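Local coordinates for protein DNA methyltransferase (Nicotiana tabacum, PDB 4ONQ) that probably methylates cytosine in DNA de novo with S-adenosyl-L-methionine as donor, this chain being the catalytic domain of a plant DRM methyltransferase, at residues P107-W112 with V167-N172; D117-L122 with F156-C161; I269-W274 with G281-F286; M25-L30 with P87-F92. The protein carries 5 engineered substitutions. One frame throughout, in Å; residues are numbered along the deposited sequence.

Interaction 1 (P107-W112 with V167-N172); sequences PLSKKW and VWVGRN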
# COMPACT_ATOMS: atom_id res chain seq x y z
N PRO A 107 -13.54 5.98 -16.12
CA PRO A 107 -14.04 6.55 -17.38
C PRO A 107 -15.49 7.02 -17.29
O PRO A 107 -15.83 8.05 -17.87
CB PRO A 107 -13.95 5.37 -18.35
CG PRO A 107 -12.89 4.50 -17.78
CD PRO A 107 -13.05 4.61 -16.30
N LEU A 108 -16.33 6.28 -16.57
CA LEU A 108 -17.73 6.66 -16.43
C LEU A 108 -17.92 7.89 -15.55
O LEU A 108 -19.02 8.46 -15.47
CB LEU A 108 -18.55 5.49 -15.88
CG LEU A 108 -18.62 4.23 -16.74
CD1 LEU A 108 -19.51 3.18 -16.08
CD2 LEU A 108 -19.11 4.56 -18.13
N SER A 109 -16.86 8.32 -14.90
CA SER A 109 -16.96 9.44 -14.05
C SER A 109 -16.71 10.73 -14.72
O SER A 109 -17.10 11.75 -14.22
CB SER A 109 -16.03 9.30 -12.90
OG SER A 109 -16.78 8.88 -11.78
N LYS A 110 -16.10 10.65 -15.87
CA LYS A 110 -15.72 11.83 -16.65
C LYS A 110 -16.90 12.58 -17.26
O LYS A 110 -16.92 13.81 -17.25
CB LYS A 110 -14.72 11.43 -17.74
CG LYS A 110 -14.50 12.48 -18.80
CD LYS A 110 -13.56 11.94 -19.86
CE LYS A 110 -13.48 12.89 -21.04
NZ LYS A 110 -12.55 12.36 -22.07
N LYS A 111 -17.86 11.88 -17.78
CA LYS A 111 -18.96 12.52 -18.43
C LYS A 111 -19.83 13.39 -17.55
O LYS A 111 -20.46 14.31 -18.01
CB LYS A 111 -19.81 11.48 -19.10
CG LYS A 111 -20.99 12.03 -19.80
CD LYS A 111 -21.69 10.97 -20.56
CE LYS A 111 -22.96 11.50 -21.20
NZ LYS A 111 -22.80 12.43 -22.33
N TRP A 112 -19.85 13.09 -16.27
CA TRP A 112 -20.66 13.86 -15.34
C TRP A 112 -19.83 14.73 -14.40
O TRP A 112 -20.36 15.31 -13.45
CB TRP A 112 -21.60 12.94 -14.56
CG TRP A 112 -22.40 12.09 -15.49
CD1 TRP A 112 -22.32 10.74 -15.65
CD2 TRP A 112 -23.38 12.55 -16.43
NE1 TRP A 112 -23.19 10.32 -16.62
CE2 TRP A 112 -23.86 11.41 -17.12
CE3 TRP A 112 -23.90 13.80 -16.75
CZ2 TRP A 112 -24.83 11.50 -18.11
CZ3 TRP A 112 -24.86 13.89 -17.74
CH2 TRP A 112 -25.32 12.75 -18.41
N VAL A 167 -17.02 10.71 -5.96
CA VAL A 167 -16.81 10.89 -7.39
C VAL A 167 -18.16 11.08 -8.07
O VAL A 167 -19.17 10.57 -7.60
CB VAL A 167 -16.08 9.68 -8.00
CG1 VAL A 167 -14.67 9.56 -7.40
CG2 VAL A 167 -16.87 8.40 -7.75
N TRP A 168 -18.18 11.83 -9.17
CA TRP A 168 -19.42 12.07 -9.89
C TRP A 168 -19.78 10.88 -10.76
O TRP A 168 -18.94 10.39 -11.51
CB TRP A 168 -19.32 13.34 -10.74
CG TRP A 168 -19.07 14.56 -9.90
CD1 TRP A 168 -17.85 15.07 -9.54
CD2 TRP A 168 -20.06 15.41 -9.31
NE1 TRP A 168 -18.02 16.20 -8.76
CE2 TRP A 168 -19.37 16.43 -8.61
CE3 TRP A 168 -21.46 15.42 -9.30
CZ2 TRP A 168 -20.03 17.43 -7.91
CZ3 TRP A 168 -22.11 16.42 -8.61
CH2 TRP A 168 -21.40 17.41 -7.92
N VAL A 169 -21.02 10.42 -10.66
CA VAL A 169 -21.48 9.26 -11.43
C VAL A 169 -22.72 9.58 -12.25
O VAL A 169 -23.21 8.74 -13.01
CB VAL A 169 -21.76 8.05 -10.53
CG1 VAL A 169 -20.46 7.55 -9.92
CG2 VAL A 169 -22.77 8.40 -9.46
N GLY A 170 -23.24 10.78 -12.08
CA GLY A 170 -24.38 11.24 -12.84
C GLY A 170 -24.55 12.71 -12.55
O GLY A 170 -23.84 13.26 -11.71
N ARG A 171 -25.47 13.36 -13.25
CA ARG A 171 -25.75 14.76 -12.98
C ARG A 171 -26.44 14.87 -11.62
O ARG A 171 -27.42 14.16 -11.36
CB ARG A 171 -26.61 15.38 -14.08
CG ARG A 171 -26.63 16.90 -14.06
CD ARG A 171 -27.46 17.45 -15.21
NE ARG A 171 -27.08 16.85 -16.48
CZ ARG A 171 -27.53 17.26 -17.67
NH1 ARG A 171 -28.37 18.28 -17.74
NH2 ARG A 171 -27.13 16.65 -18.77
N ASN A 172 -25.91 15.74 -10.76
CA ASN A 172 -26.35 15.88 -9.37
C ASN A 172 -26.06 14.67 -8.49
O ASN A 172 -26.49 14.63 -7.33
CB ASN A 172 -27.84 16.22 -9.27
CG ASN A 172 -28.20 17.49 -10.01
OD1 ASN A 172 -27.39 18.41 -10.11
ND2 ASN A 172 -29.43 17.56 -10.51
O HOH W 1 -21.95 7.07 -14.47

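Interaction 2 (D117-L122 with F156-C161); sequences DPRTKL and FVLDQC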
# COMPACT_ATOMS: atom_id res chain seq x y z
N ASP A 117 -15.33 21.31 -10.66
CA ASP A 117 -14.64 20.37 -9.78
C ASP A 117 -13.26 20.12 -10.38
O ASP A 117 -13.11 19.37 -11.35
CB ASP A 117 -15.43 19.06 -9.66
CG ASP A 117 -14.89 18.15 -8.56
OD1 ASP A 117 -13.66 18.13 -8.32
OD2 ASP A 117 -15.70 17.44 -7.93
N PRO A 118 -12.23 20.75 -9.79
CA PRO A 118 -10.89 20.76 -10.38
C PRO A 118 -10.07 19.50 -10.10
O PRO A 118 -9.00 19.35 -10.68
CB PRO A 118 -10.22 21.96 -9.70
CG PRO A 118 -10.88 22.02 -8.36
CD PRO A 118 -12.30 21.53 -8.55
N ARG A 119 -10.57 18.62 -9.24
CA ARG A 119 -9.83 17.42 -8.87
C ARG A 119 -9.49 16.54 -10.08
O ARG A 119 -10.34 16.30 -10.94
CB ARG A 119 -10.62 16.58 -7.88
CG ARG A 119 -10.83 17.22 -6.53
CD ARG A 119 -11.71 16.32 -5.68
NE ARG A 119 -13.03 16.13 -6.28
CZ ARG A 119 -13.83 15.11 -5.99
NH1 ARG A 119 -13.45 14.18 -5.13
NH2 ARG A 119 -15.02 15.02 -6.58
N THR A 120 -8.25 16.08 -10.13
CA THR A 120 -7.85 15.07 -11.10
C THR A 120 -7.19 13.93 -10.34
O THR A 120 -6.79 12.92 -10.90
CB THR A 120 -6.87 15.64 -12.14
OG1 THR A 120 -5.73 16.17 -11.48
CG2 THR A 120 -7.54 16.74 -12.95
N LYS A 121 -7.12 14.11 -9.02
CA LYS A 121 -6.47 13.17 -8.14
C LYS A 121 -7.32 13.00 -6.90
O LYS A 121 -7.85 13.97 -6.36
CB LYS A 121 -5.10 13.71 -7.74
CG LYS A 121 -3.98 12.71 -7.81
CD LYS A 121 -3.38 12.64 -9.21
CE LYS A 121 -2.28 11.60 -9.26
NZ LYS A 121 -1.75 11.44 -10.63
N LEU A 122 -7.47 11.76 -6.45
CA LEU A 122 -8.20 11.48 -5.22
C LEU A 122 -7.29 11.64 -4.01
O LEU A 122 -6.07 11.56 -4.13
CB LEU A 122 -8.78 10.06 -5.26
CG LEU A 122 -9.89 9.82 -6.29
CD1 LEU A 122 -9.94 8.36 -6.71
CD2 LEU A 122 -11.23 10.23 -5.71
N PHE A 156 -18.60 24.11 -0.30
CA PHE A 156 -19.18 23.08 0.57
C PHE A 156 -19.08 21.66 -0.04
O PHE A 156 -18.53 20.74 0.59
CB PHE A 156 -20.62 23.44 0.96
CG PHE A 156 -21.44 22.28 1.41
CD1 PHE A 156 -21.26 21.72 2.66
CD2 PHE A 156 -22.39 21.73 0.57
CE1 PHE A 156 -22.01 20.63 3.07
CE2 PHE A 156 -23.15 20.64 0.97
CZ PHE A 156 -22.96 20.09 2.22
N VAL A 157 -19.56 21.49 -1.27
CA VAL A 157 -19.51 20.15 -1.88
C VAL A 157 -18.09 19.71 -2.20
O VAL A 157 -17.78 18.53 -2.07
CB VAL A 157 -20.50 19.92 -3.08
CG1 VAL A 157 -21.43 21.07 -3.28
CG2 VAL A 157 -19.77 19.52 -4.37
N LEU A 158 -17.21 20.63 -2.60
CA LEU A 158 -15.83 20.24 -2.88
C LEU A 158 -15.13 19.78 -1.61
O LEU A 158 -14.35 18.83 -1.63
CB LEU A 158 -15.06 21.36 -3.57
CG LEU A 158 -15.26 21.44 -5.08
CD1 LEU A 158 -14.43 22.57 -5.64
CD2 LEU A 158 -14.89 20.12 -5.73
N ASP A 159 -15.43 20.42 -0.51
CA ASP A 159 -14.87 20.01 0.75
C ASP A 159 -15.36 18.65 1.16
O ASP A 159 -14.58 17.87 1.61
CB ASP A 159 -15.14 21.03 1.89
CG ASP A 159 -14.34 22.32 1.76
OD1 ASP A 159 -13.42 22.40 0.96
OD2 ASP A 159 -14.63 23.28 2.47
N GLN A 160 -16.65 18.40 1.05
CA GLN A 160 -17.17 17.10 1.34
C GLN A 160 -16.63 16.01 0.44
O GLN A 160 -16.36 14.97 0.90
CB GLN A 160 -18.68 17.08 1.36
CG GLN A 160 -19.33 18.00 2.35
CD GLN A 160 -18.89 17.78 3.76
OE1 GLN A 160 -18.89 16.70 4.25
NE2 GLN A 160 -18.53 18.82 4.40
N CYS A 161 -16.49 16.28 -0.84
CA CYS A 161 -15.94 15.34 -1.79
C CYS A 161 -14.51 14.96 -1.57
O CYS A 161 -14.16 13.84 -1.72
CB CYS A 161 -16.10 15.86 -3.20
SG CYS A 161 -17.76 15.92 -3.77

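Interaction 3 (I269-W274 with G281-F286); sequences IVRSWW and GNLIHF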
# COMPACT_ATOMS: atom_id res chain seq x y z
N ILE A 269 -8.60 -14.25 2.28
CA ILE A 269 -8.43 -13.53 1.02
C ILE A 269 -7.10 -13.93 0.37
O ILE A 269 -7.02 -14.23 -0.84
CB ILE A 269 -8.48 -12.00 1.23
CG1 ILE A 269 -9.93 -11.53 1.36
CG2 ILE A 269 -7.82 -11.26 0.09
CD1 ILE A 269 -10.08 -10.17 2.00
N VAL A 270 -6.05 -13.95 1.20
CA VAL A 270 -4.71 -14.23 0.70
C VAL A 270 -4.57 -15.69 0.28
O VAL A 270 -3.94 -15.99 -0.73
CB VAL A 270 -3.63 -13.84 1.74
CG1 VAL A 270 -2.25 -14.30 1.28
CG2 VAL A 270 -3.65 -12.33 1.97
N ARG A 271 -5.19 -16.60 1.03
CA ARG A 271 -5.19 -18.02 0.70
C ARG A 271 -5.88 -18.27 -0.64
O ARG A 271 -5.35 -18.98 -1.51
CB ARG A 271 -5.89 -18.82 1.81
CG ARG A 271 -6.08 -20.31 1.51
CD ARG A 271 -4.75 -21.05 1.40
NE ARG A 271 -3.95 -20.96 2.62
CZ ARG A 271 -2.73 -21.48 2.76
NH1 ARG A 271 -2.16 -22.13 1.76
NH2 ARG A 271 -2.08 -21.33 3.91
N SER A 272 -7.06 -17.68 -0.81
CA SER A 272 -7.78 -17.77 -2.08
C SER A 272 -6.91 -17.27 -3.23
O SER A 272 -6.82 -17.93 -4.26
CB SER A 272 -9.09 -16.98 -2.03
OG SER A 272 -10.06 -17.66 -1.26
N TRP A 273 -6.27 -16.12 -3.03
CA TRP A 273 -5.36 -15.58 -4.04
C TRP A 273 -4.21 -16.53 -4.35
O TRP A 273 -3.77 -16.66 -5.50
CB TRP A 273 -4.79 -14.24 -3.58
CG TRP A 273 -3.76 -13.68 -4.50
CD1 TRP A 273 -3.99 -12.97 -5.64
CD2 TRP A 273 -2.34 -13.79 -4.37
NE1 TRP A 273 -2.79 -12.63 -6.23
CE2 TRP A 273 -1.77 -13.12 -5.47
CE3 TRP A 273 -1.49 -14.39 -3.43
CZ2 TRP A 273 -0.39 -13.03 -5.65
CZ3 TRP A 273 -0.12 -14.29 -3.61
CH2 TRP A 273 0.42 -13.62 -4.72
N TRP A 274 -3.69 -17.17 -3.33
CA TRP A 274 -2.56 -18.03 -3.44
C TRP A 274 -2.89 -19.19 -4.31
O TRP A 274 -2.12 -19.59 -5.14
CB TRP A 274 -2.10 -18.48 -2.08
CG TRP A 274 -0.81 -19.22 -2.03
CD1 TRP A 274 -0.60 -20.57 -2.09
CD2 TRP A 274 0.51 -18.66 -1.89
NE1 TRP A 274 0.70 -20.86 -1.99
CE2 TRP A 274 1.42 -19.78 -1.88
CE3 TRP A 274 1.01 -17.40 -1.78
CZ2 TRP A 274 2.75 -19.61 -1.76
CZ3 TRP A 274 2.36 -17.25 -1.67
CH2 TRP A 274 3.21 -18.33 -1.65
N GLY A 281 4.63 -22.69 -4.47
CA GLY A 281 5.30 -22.49 -3.23
C GLY A 281 4.42 -22.61 -2.03
O GLY A 281 3.29 -22.91 -2.14
N ASN A 282 4.99 -22.45 -0.87
CA ASN A 282 4.25 -22.63 0.35
C ASN A 282 3.79 -21.42 1.12
O ASN A 282 4.57 -20.61 1.48
CB ASN A 282 5.13 -23.39 1.27
CG ASN A 282 4.76 -24.79 1.32
OD1 ASN A 282 5.48 -25.63 0.88
ND2 ASN A 282 3.58 -25.05 1.81
N LEU A 283 2.52 -21.35 1.44
CA LEU A 283 2.03 -20.24 2.19
C LEU A 283 1.73 -20.66 3.62
O LEU A 283 0.97 -21.53 3.85
CB LEU A 283 0.81 -19.67 1.48
CG LEU A 283 -0.03 -18.69 2.25
CD1 LEU A 283 0.70 -17.42 2.58
CD2 LEU A 283 -1.35 -18.43 1.59
N ILE A 284 2.33 -20.01 4.58
CA ILE A 284 2.11 -20.39 5.96
C ILE A 284 1.57 -19.27 6.79
O ILE A 284 2.18 -18.25 6.91
CB ILE A 284 3.41 -20.87 6.58
CG1 ILE A 284 3.93 -22.03 5.80
CG2 ILE A 284 3.18 -21.33 7.99
CD1 ILE A 284 5.21 -22.57 6.33
N HIS A 285 0.42 -19.48 7.41
CA HIS A 285 -0.23 -18.43 8.19
C HIS A 285 -0.06 -18.56 9.70
O HIS A 285 -0.16 -19.65 10.27
CB HIS A 285 -1.72 -18.32 7.84
CG HIS A 285 -2.01 -17.34 6.75
ND1 HIS A 285 -1.61 -16.02 6.80
CD2 HIS A 285 -2.68 -17.48 5.58
CE1 HIS A 285 -2.01 -15.40 5.71
NE2 HIS A 285 -2.66 -16.26 4.95
N PHE A 286 0.22 -17.43 10.35
CA PHE A 286 0.18 -17.33 11.80
C PHE A 286 -0.78 -16.21 12.14
O PHE A 286 -0.90 -15.24 11.39
CB PHE A 286 1.56 -17.01 12.36
CG PHE A 286 2.51 -18.17 12.32
CD1 PHE A 286 2.50 -19.12 13.32
CD2 PHE A 286 3.41 -18.29 11.28
CE1 PHE A 286 3.38 -20.19 13.29
CE2 PHE A 286 4.30 -19.35 11.24
CZ PHE A 286 4.28 -20.30 12.24
O HOH W 2 0.61 -23.61 0.80

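Interaction 4 (M25-L30 with P87-F92); sequences MVRRTL and PVENRF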
# COMPACT_ATOMS: atom_id res chain seq x y z
N MET A 25 19.69 13.98 -6.48
CA MET A 25 20.33 13.05 -5.54
C MET A 25 19.57 11.73 -5.39
O MET A 25 18.50 11.71 -4.82
CB MET A 25 20.45 13.67 -4.17
CG MET A 25 21.09 12.75 -3.13
SD MET A 25 22.83 12.43 -3.53
CE MET A 25 23.68 12.44 -1.94
N VAL A 26 20.17 10.64 -5.87
CA VAL A 26 19.54 9.32 -5.91
C VAL A 26 20.42 8.29 -5.20
O VAL A 26 20.26 7.10 -5.36
CB VAL A 26 19.37 8.89 -7.35
CG1 VAL A 26 18.43 7.73 -7.44
CG2 VAL A 26 18.86 10.02 -8.17
N ARG A 27 21.38 8.76 -4.41
CA ARG A 27 22.32 7.88 -3.73
C ARG A 27 21.94 7.67 -2.25
O ARG A 27 21.24 8.47 -1.63
CB ARG A 27 23.74 8.45 -3.87
CG ARG A 27 24.85 7.63 -3.25
CD ARG A 27 25.41 6.65 -4.25
NE ARG A 27 26.03 7.35 -5.37
CZ ARG A 27 27.26 7.85 -5.35
NH1 ARG A 27 27.75 8.47 -6.41
NH2 ARG A 27 28.00 7.73 -4.25
N ARG A 28 22.36 6.55 -1.69
CA ARG A 28 22.22 6.36 -0.27
C ARG A 28 23.33 5.45 0.18
O ARG A 28 23.63 4.45 -0.48
CB ARG A 28 20.86 5.75 0.08
CG ARG A 28 20.74 5.40 1.56
CD ARG A 28 19.37 4.84 1.89
NE ARG A 28 19.16 3.50 1.34
CZ ARG A 28 18.09 2.76 1.60
NH1 ARG A 28 17.15 3.22 2.41
NH2 ARG A 28 17.97 1.55 1.05
N THR A 29 23.91 5.77 1.31
CA THR A 29 24.91 4.92 1.88
C THR A 29 24.35 4.27 3.13
O THR A 29 24.02 4.92 4.10
CB THR A 29 26.22 5.69 2.11
OG1 THR A 29 27.02 5.63 0.92
CG2 THR A 29 27.01 5.08 3.23
N LEU A 30 24.19 2.96 3.05
CA LEU A 30 23.63 2.22 4.17
C LEU A 30 24.60 2.15 5.33
O LEU A 30 25.78 1.83 5.13
CB LEU A 30 23.24 0.80 3.74
CG LEU A 30 21.77 0.55 3.41
CD1 LEU A 30 20.88 1.27 4.42
CD2 LEU A 30 21.43 0.95 1.99
N PRO A 87 18.72 -1.96 -2.32
CA PRO A 87 19.39 -1.09 -3.29
C PRO A 87 18.36 -0.13 -3.89
O PRO A 87 17.19 -0.47 -4.00
CB PRO A 87 19.91 -2.06 -4.36
CG PRO A 87 19.16 -3.34 -4.13
CD PRO A 87 18.85 -3.38 -2.67
N VAL A 88 18.82 1.05 -4.27
CA VAL A 88 17.92 2.13 -4.66
C VAL A 88 18.00 2.37 -6.17
O VAL A 88 17.13 3.00 -6.77
CB VAL A 88 18.23 3.40 -3.80
CG1 VAL A 88 17.97 4.69 -4.54
CG2 VAL A 88 17.43 3.35 -2.50
N GLU A 89 19.02 1.79 -6.79
CA GLU A 89 19.22 1.99 -8.22
C GLU A 89 18.71 0.81 -9.05
O GLU A 89 18.56 -0.30 -8.53
CB GLU A 89 20.70 2.26 -8.51
CG GLU A 89 21.23 3.51 -7.83
CD GLU A 89 22.74 3.59 -7.84
OE1 GLU A 89 23.29 4.59 -7.34
OE2 GLU A 89 23.39 2.64 -8.34
N ASN A 90 18.46 1.07 -10.33
CA ASN A 90 17.91 0.08 -11.25
C ASN A 90 16.51 -0.38 -10.86
O ASN A 90 16.18 -1.57 -10.96
CB ASN A 90 18.85 -1.10 -11.43
CG ASN A 90 20.24 -0.68 -11.88
OD1 ASN A 90 20.38 0.15 -12.78
ND2 ASN A 90 21.26 -1.25 -11.25
N ARG A 91 15.69 0.56 -10.40
CA ARG A 91 14.30 0.30 -10.10
C ARG A 91 13.48 0.45 -11.36
O ARG A 91 13.68 1.40 -12.13
CB ARG A 91 13.78 1.30 -9.06
CG ARG A 91 14.33 1.12 -7.67
CD ARG A 91 13.93 2.30 -6.79
NE ARG A 91 14.11 2.01 -5.38
CZ ARG A 91 13.85 2.87 -4.40
NH1 ARG A 91 13.39 4.08 -4.69
NH2 ARG A 91 14.04 2.51 -3.13
N PHE A 92 12.55 -0.47 -11.59
CA PHE A 92 11.64 -0.37 -12.72
C PHE A 92 10.20 -0.50 -12.23
O PHE A 92 9.93 -1.20 -11.25
CB PHE A 92 11.98 -1.40 -13.80
CG PHE A 92 11.98 -2.83 -13.31
CD1 PHE A 92 10.84 -3.61 -13.39
CD2 PHE A 92 13.14 -3.40 -12.79
CE1 PHE A 92 10.84 -4.92 -12.95
CE2 PHE A 92 13.15 -4.72 -12.35
CZ PHE A 92 11.99 -5.48 -12.42

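Interaction 1 (P107-W112 with V167-N172)
Trp112 turns its CG anti to the carbonyl carbon (chi1 -53°), and with chi2 at 113° the indole lies flat against the backbone at Gly170. This is the end of strand 166-170, which pairs with strand 173-176 in a two-stranded antiparallel hairpin; Val169 and Gly170 both face the first residue of the partner strand, a classic beta bulge. The CA of Gly170 sits over the five-membered ring of Trp112 in a CH-pi contact, 3.7 Å from the ring centroid. The indole thus rests on extended main chain, with a CA-H of the glycine directed at the ring. The opposite face of the same indole is covered by the aliphatic CG of Lys111, 4.0 Å above the plane, so the flat group lies between a main chain and a lysine stem. Farther out, the chain of Arg171 bends at chi3 and brings NH2 to the ring's edge, 3.7 Å from Trp112 CZ3, with guanidinium and indole planes 47° apart. That is an edge meeting and not a cation-pi stack. Ser109 supplies the direct polar tie: its OG donates to Trp168 O at 2.6 Å, approaching from above the carbonyl plane, and a small hydroxyl residue fits this buried spot beside Val167. Trp168 lays its CB against Trp112 O, while its own NE1 is taken by Asp117. A water also joins the two segments, donating a short bond to Val169 O (2.6 Å) and a weak one to Leu108 O (3.4 Å).

Interaction 2 (D117-L122 with F156-C161)
Asp117 OD1 takes two N-H groups, both from Arg119: the side-chain NE at 2.9 Å along its syn lone pair, almost straight at 171°, and the backbone N at 3.3 Å along its anti lone pair. The second carboxylate oxygen, OD2, receives Arg119 NH2 at 2.9 Å, again on the syn side, and a further bond from Trp168 NE1. Arg119 therefore grips the acid side-on through NE and NH2, with the acceptors close to the guanidinium plane. The chi1 of Asp117 near -169° places CG anti to the backbone N, and the bond from the amide two residues on makes an Asx turn, which folds the loop 117-122 where it meets helix 151-164. Leu158 of that helix brings CD2 across the carboxylate, 3.4 Å from Asp117 CG, while its CD1 meets Pro118 CD tip to tip at 3.8 Å. A branched aliphatic residue suits this spot, since one methyl can lie on the carboxylate and the other on the proline ring. One turn further along, Cys161 sets its CB over a face of the Arg119 guanidinium, 3.6 Å from NH2; the slender side chain lets the helix come close. An alanine in place of Asp117 would probably loosen the loop, since Arg119 would lose the acceptors of NE, NH2 and its backbone N, and Trp168 NE1 its partner. These donors and the arginine charge would probably keep the carboxylate ionised despite its burial. Arg119 NH1 points on to the carbonyl of Leu166, just before the segment 167-172.

Interaction 3 (I269-W274 with G281-F286)
The indole of Trp274 has Leu283 CB over the centre of one face, 3.4 Å above the plane, and the Gly281 carbonyl at its edge. The Arg271 guanidinium likewise carries Leu283 CD2 over its centre, 3.5 Å above the plane, with a bridging water at its edge. His285 offers a face to Leu283 CD1 and an edge to Val270 CB. One leucine thus touches three flat groups, its CG anti to the backbone N (chi1 167°). Residues 269-274 of helix 264-276 run nearly antiparallel to strand 282-286, at 172°, and both belong to the beta-alpha-beta unit that begins with strand 254-260, at the edge of the Rossmann-like methyltransferase sheet. Trp274, near the C-terminal end of the helix, spans to the strand with its broad face while NE1 makes a weak bond to Gly281 O (3.3 Å). An alanine in its place would probably leave Leu283 poorly packed and would remove that polar tie. Arg271, its chain bent at chi2 and chi3, folds back so that NH2 donates to Leu283 O at 3.1 Å from above the carbonyl plane. Its NH1 also reaches the Leu283 N through the water. The cation lies 5.2 Å from the ring nitrogen of His285, measured from Arg271 NH2 to His285 NE2, and His285 ND1 is bonded to Ser259 O; together these would probably favour a neutral histidine protonated on ND1.

Interaction 4 (M25-L30 with P87-F92)
Val88 is the side chain at the middle of this surface contact, and its two methyls divide the work. CG1 presses on the backbone at Val26 O (3.4 Å) and approaches Val26 CG1 at 4.2 Å. CG2 rests over a face of the Arg28 guanidinium, 4.0 Å from NH2, the two side chains crossing at about a right angle. A beta-branched residue fits because it can touch both neighbours from one short stem; its chi1 of 149° lies away from a staggered position. Arg28 leaves the backbone with CG anti to the N, runs extended and then bends at chi3 (70°), which swings the flat group over to the valine. Its NH2 also makes a weak hydrogen bond to Leu86 O, just before the segment 87-92, and Phe15 packs on both Arg28 and Val88. The two loops are those that precede strand 39-45 and follow strand 79-84, neighbouring antiparallel strands of the large sheet, so the contact joins loops at the margin of the catalytic domain. Behind Val88, its CB lies over a face of the Arg91 guanidinium, 4.3 Å above it, and Arg91 is held by a salt bridge to Glu66. At the outer rim Arg27 NE stands 4.4 Å from Glu89 OE1, too far for a salt bridge. The joint therefore rests on van der Waals packing, and the Arg27–Glu89 attraction, in an exposed setting, would probably add little.

Interactions 1 and 2 form one continuous unit, their centres 13 Å apart: Trp168 NE1 meets Asp117 OD2 at 2.8 Å, Val167 packs on Leu122, and helix 151-164 is followed in the chain by strand 166-170. This unit lies far from the others, about 38 Å centre to centre from interaction 3, and about 41 Å (interaction 1) and 36 Å (interaction 2) from interaction 4. Interactions 3 and 4 are about 31 Å apart, centre to centre, interaction 3 on the outermost strand 282-286 and interaction 4 in loops adjoining strands 39-45 and 79-84. In interaction 3 the Val270 side chain lies about 7 Å from the bound sinefungin; the predicted catalytic Cys316 falls in the unmodelled segment 316-335.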